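Local coordinates for protein Afp (Microbacterium arborescens, PDB 2YJK) that probably binds and stores ferric iron as a twelve-subunit Dps protein of the ferritin-like fold, at residues D107-K110 and A111-D115; F154-A157 and H158-E161. One frame throughout, in Å; residues are numbered along the deposited sequence.

Contact 1: D107-K110 and A111-D115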
loop_
_atom_site.group_PDB
_atom_site.type_symbol
_atom_site.label_atom_id
_atom_site.label_comp_id
_atom_site.label_asym_id
_atom_site.label_seq_id
_atom_site.Cartn_x
_atom_site.Cartn_y
_atom_site.Cartn_z
ATOM N N ASP C 107 -34.187 -15.346 7.484
ATOM C CA ASP C 107 -34.113 -16.715 7.969
ATOM C C ASP C 107 -32.665 -17.155 8.113
ATOM O O ASP C 107 -32.307 -17.851 9.082
ATOM C CB ASP C 107 -34.859 -17.645 7.039
ATOM C CG ASP C 107 -36.394 -17.383 7.057
ATOM O OD1 ASP C 107 -37.000 -17.249 8.171
ATOM O OD2 ASP C 107 -36.974 -17.327 5.938
ATOM N N GLU C 108 -31.843 -16.738 7.146
ATOM C CA GLU C 108 -30.413 -16.981 7.230
ATOM C C GLU C 108 -29.860 -16.315 8.534
ATOM O O GLU C 108 -29.080 -16.884 9.220
ATOM C CB GLU C 108 -29.664 -16.421 5.992
ATOM C CG GLU C 108 -29.935 -17.086 4.655
ATOM C CD GLU C 108 -29.519 -18.563 4.558
ATOM O OE1 GLU C 108 -29.008 -19.151 5.550
ATOM O OE2 GLU C 108 -29.707 -19.157 3.460
ATOM N N ILE C 109 -30.270 -15.099 8.851
ATOM C CA ILE C 109 -29.668 -14.416 9.997
ATOM C C ILE C 109 -30.103 -15.213 11.231
ATOM O O ILE C 109 -29.266 -15.493 12.089
ATOM C CB ILE C 109 -30.175 -13.002 10.140
ATOM C CG1 ILE C 109 -29.576 -12.124 9.057
ATOM C CG2 ILE C 109 -29.927 -12.469 11.552
ATOM C CD1 ILE C 109 -30.021 -10.710 9.220
ATOM N N LYS C 110 -31.380 -15.572 11.333
ATOM C CA LYS C 110 -31.816 -16.414 12.475
ATOM C C LYS C 110 -31.042 -17.700 12.599
ATOM O O LYS C 110 -30.650 -18.080 13.710
ATOM C CB LYS C 110 -33.337 -16.758 12.468
ATOM C CG LYS C 110 -34.247 -15.553 12.582
ATOM C CD LYS C 110 -35.717 -15.957 12.331
ATOM C CE LYS C 110 -36.666 -14.829 12.783
ATOM N NZ LYS C 110 -37.967 -14.785 11.986
ATOM N N ALA C 111 -30.849 -18.403 11.480
ATOM C CA ALA C 111 -30.114 -19.695 11.535
ATOM C C ALA C 111 -28.688 -19.459 12.083
ATOM O O ALA C 111 -28.191 -20.256 12.884
ATOM C CB ALA C 111 -30.046 -20.344 10.152
ATOM N N ILE C 112 -28.025 -18.398 11.612
ATOM C CA ILE C 112 -26.610 -18.110 12.000
ATOM C C ILE C 112 -26.489 -17.593 13.464
ATOM O O ILE C 112 -25.571 -17.971 14.179
ATOM C CB ILE C 112 -25.922 -17.088 11.014
ATOM C CG1 ILE C 112 -25.721 -17.715 9.620
ATOM C CG2 ILE C 112 -24.590 -16.531 11.554
ATOM C CD1 ILE C 112 -24.749 -18.850 9.610
ATOM N N VAL C 113 -27.439 -16.766 13.907
ATOM C CA VAL C 113 -27.503 -16.410 15.327
ATOM C C VAL C 113 -27.706 -17.641 16.204
ATOM O O VAL C 113 -27.087 -17.751 17.256
ATOM C CB VAL C 113 -28.553 -15.282 15.623
ATOM C CG1 VAL C 113 -28.693 -14.985 17.126
ATOM C CG2 VAL C 113 -28.139 -14.046 14.879
ATOM N N SER C 114 -28.564 -18.559 15.797
ATOM C CA SER C 114 -28.688 -19.805 16.543
ATOM C C SER C 114 -27.338 -20.544 16.679
ATOM O O SER C 114 -26.964 -20.921 17.825
ATOM C CB SER C 114 -29.759 -20.678 15.901
ATOM O OG SER C 114 -29.779 -21.947 16.497
ATOM N N ASP C 115 -26.599 -20.742 15.560
ATOM C CA ASP C 115 -25.264 -21.388 15.596
ATOM C C ASP C 115 -24.283 -20.486 16.459
ATOM O O ASP C 115 -23.554 -20.976 17.335
ATOM C CB ASP C 115 -24.672 -21.646 14.160
ATOM C CG ASP C 115 -25.595 -22.608 13.193
ATOM O OD1 ASP C 115 -26.823 -22.974 13.490
ATOM O OD2 ASP C 115 -25.048 -22.968 12.058
#
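Asp107 starts this turn of helix: its carbonyl O takes the N-H of Ala111 at 2.9 Å, and the CB of Ala111 rests 3.5 Å from that same Asp107 O. Glu108 repeats the pattern one residue on. Its O accepts from Ile112 N, and CG1 of Ile112, lying beside its own backbone N (chi1 -68°), comes down to 3.5 Å from Glu108 O. Ile109 carries the side-chain part of the contact. Its CG2 meets Val113 CG2 at 4.1 Å, the two side chains running alongside each other and pointing the same way, one turn apart. Val113 N also donates to Ile109 O at 2.9 Å. Val113 CG2 comes to 3.3 Å from Ile109 O as well: CG1 stands anti to the backbone N (chi1 176°), which puts CG2 beside that nitrogen. Lys110 closes the set by accepting Ser114 N, while its extended chain heads off on the exposed side. All four bonds are the i to i+4 pairs of a regular alpha-helix. Within the four-helix bundle, Ile112 packs on Ala42 of helix 15-45 and Leu58 of helix 51-78, Ile109 reaches Ile54 of helix 51-78, and Val113 lies against Leu155 and Leu156 of helix 135-156.

Contact 2: F154-A157 and H158-E161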
loop_
_atom_site.group_PDB
_atom_site.type_symbol
_atom_site.label_atom_id
_atom_site.label_comp_id
_atom_site.label_asym_id
_atom_site.label_seq_id
_atom_site.Cartn_x
_atom_site.Cartn_y
_atom_site.Cartn_z
ATOM N N PHE C 154 -24.361 -7.323 15.044
ATOM C CA PHE C 154 -24.524 -6.915 13.660
ATOM C C PHE C 154 -25.594 -7.721 12.942
ATOM O O PHE C 154 -26.359 -7.155 12.193
ATOM C CB PHE C 154 -23.231 -7.010 12.901
ATOM C CG PHE C 154 -22.275 -5.901 13.190
ATOM C CD1 PHE C 154 -22.494 -4.994 14.213
ATOM C CD2 PHE C 154 -21.095 -5.802 12.473
ATOM C CE1 PHE C 154 -21.580 -3.966 14.469
ATOM C CE2 PHE C 154 -20.190 -4.768 12.740
ATOM C CZ PHE C 154 -20.453 -3.855 13.742
ATOM N N LEU C 155 -25.679 -9.017 13.242
ATOM C CA LEU C 155 -26.694 -9.878 12.671
ATOM C C LEU C 155 -28.048 -9.553 13.273
ATOM O O LEU C 155 -28.994 -9.247 12.543
ATOM C CB LEU C 155 -26.292 -11.360 12.825
ATOM C CG LEU C 155 -25.140 -11.767 11.881
ATOM C CD1 LEU C 155 -24.351 -12.923 12.410
ATOM C CD2 LEU C 155 -25.603 -12.098 10.450
ATOM N N LEU C 156 -28.132 -9.515 14.601
ATOM C CA LEU C 156 -29.405 -9.356 15.264
ATOM C C LEU C 156 -30.009 -7.951 15.095
ATOM O O LEU C 156 -31.216 -7.820 15.119
ATOM C CB LEU C 156 -29.272 -9.691 16.747
ATOM C CG LEU C 156 -30.189 -10.644 17.485
ATOM C CD1 LEU C 156 -30.931 -11.739 16.588
ATOM C CD2 LEU C 156 -29.404 -11.251 18.699
ATOM N N ALA C 157 -29.179 -6.914 14.922
ATOM C CA ALA C 157 -29.697 -5.534 14.819
ATOM C C ALA C 157 -30.690 -5.384 13.638
ATOM O O ALA C 157 -31.550 -4.504 13.670
ATOM C CB ALA C 157 -28.498 -4.488 14.698
ATOM N N HIS C 158 -30.583 -6.269 12.633
ATOM C CA HIS C 158 -31.421 -6.239 11.422
ATOM C C HIS C 158 -32.878 -6.688 11.666
ATOM O O HIS C 158 -33.707 -6.489 10.793
ATOM C CB HIS C 158 -30.872 -7.136 10.311
ATOM C CG HIS C 158 -29.657 -6.598 9.634
ATOM N ND1 HIS C 158 -28.372 -6.871 10.072
ATOM C CD2 HIS C 158 -29.526 -5.780 8.552
ATOM C CE1 HIS C 158 -27.503 -6.267 9.272
ATOM N NE2 HIS C 158 -28.179 -5.593 8.347
ATOM N N LEU C 159 -33.166 -7.323 12.794
ATOM C CA LEU C 159 -34.442 -7.990 13.015
ATOM C C LEU C 159 -35.255 -7.220 14.096
ATOM O O LEU C 159 -36.406 -7.563 14.377
ATOM C CB LEU C 159 -34.217 -9.467 13.446
ATOM C CG LEU C 159 -33.488 -10.552 12.594
ATOM C CD1 LEU C 159 -33.324 -11.842 13.390
ATOM C CD2 LEU C 159 -34.135 -10.875 11.229
ATOM N N ALA C 160 -34.643 -6.190 14.699
ATOM C CA ALA C 160 -35.305 -5.293 15.672
ATOM C C ALA C 160 -36.626 -4.693 15.128
ATOM O O ALA C 160 -37.655 -4.633 15.842
ATOM C CB ALA C 160 -34.366 -4.222 16.116
ATOM N N GLU C 161 -36.616 -4.252 13.869
ATOM C CA GLU C 161 -37.868 -4.335 13.064
ATOM C C GLU C 161 -37.656 -4.223 11.533
ATOM O O GLU C 161 -36.907 -5.016 10.928
ATOM C CB GLU C 161 -39.037 -3.451 13.614
ATOM C CG GLU C 161 -40.203 -3.171 12.606
ATOM C CD GLU C 161 -40.874 -4.445 11.968
ATOM O OE1 GLU C 161 -40.213 -5.261 11.261
ATOM O OE2 GLU C 161 -42.102 -4.612 12.157
#
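Between Leu155 and Leu159 the backbone is held by hydrogen bonds three residues apart: a weak one from His158 N to Leu155 O and a firmer one, 3.1 Å, from Leu159 N to Leu156 O. That second N-H arrives from above the carbonyl plane, 48° out of it. His158 folds back along the chain, its CG beside its own backbone N (chi1 -73°), which brings ND1 to the carbonyls of the preceding turn. There ND1 donates weakly to two oxygens: Phe154 O at 2.9 Å, with a bent N-H angle of 126°, and Leu155 O at 3.5 Å, which lies at the edge of the ring and in its plane. CE1 follows ND1 in, 3.3 Å from Phe154 O. Separately, Leu156 CD1 and Leu159 CD1 touch at 4.0 Å, their side chains crossing at a slant. The buried imidazole also packs on Trp105, Ile54 and Leu57, and on Ser49 of a second subunit, whose His55 ring meets that of Phe154. A leucine in place of His158 would probably leave the carbonyl of Phe154 without this donor and Leu155 O with one donor fewer. The two weak bonds are consistent with a proton on ND1, the side chain probably serving as a donor to main-chain oxygens near the end of the helix, and together they are likely to restrict rotation of the ring.

Overall arrangement
Following the chain from the N terminus, helices 15-45 and 51-78 come first, and contact 1 lies near the start of helix 105-130. The chain then runs to helix 135-156, and contact 2 lies at that helix's far end and in the C-terminal tail. Each is local and closes no loop; they follow in series, neither nested nor crossing. In space their centres are about 11 Å apart and they touch: Ile112 CG2 packs 3.7 Å from Leu155 CD1, and Ile109 CD1 lies 3.8 Å from His158 CB. Together they join the last two helices, while contact 2 also meets a second subunit of the twelve-chain assembly.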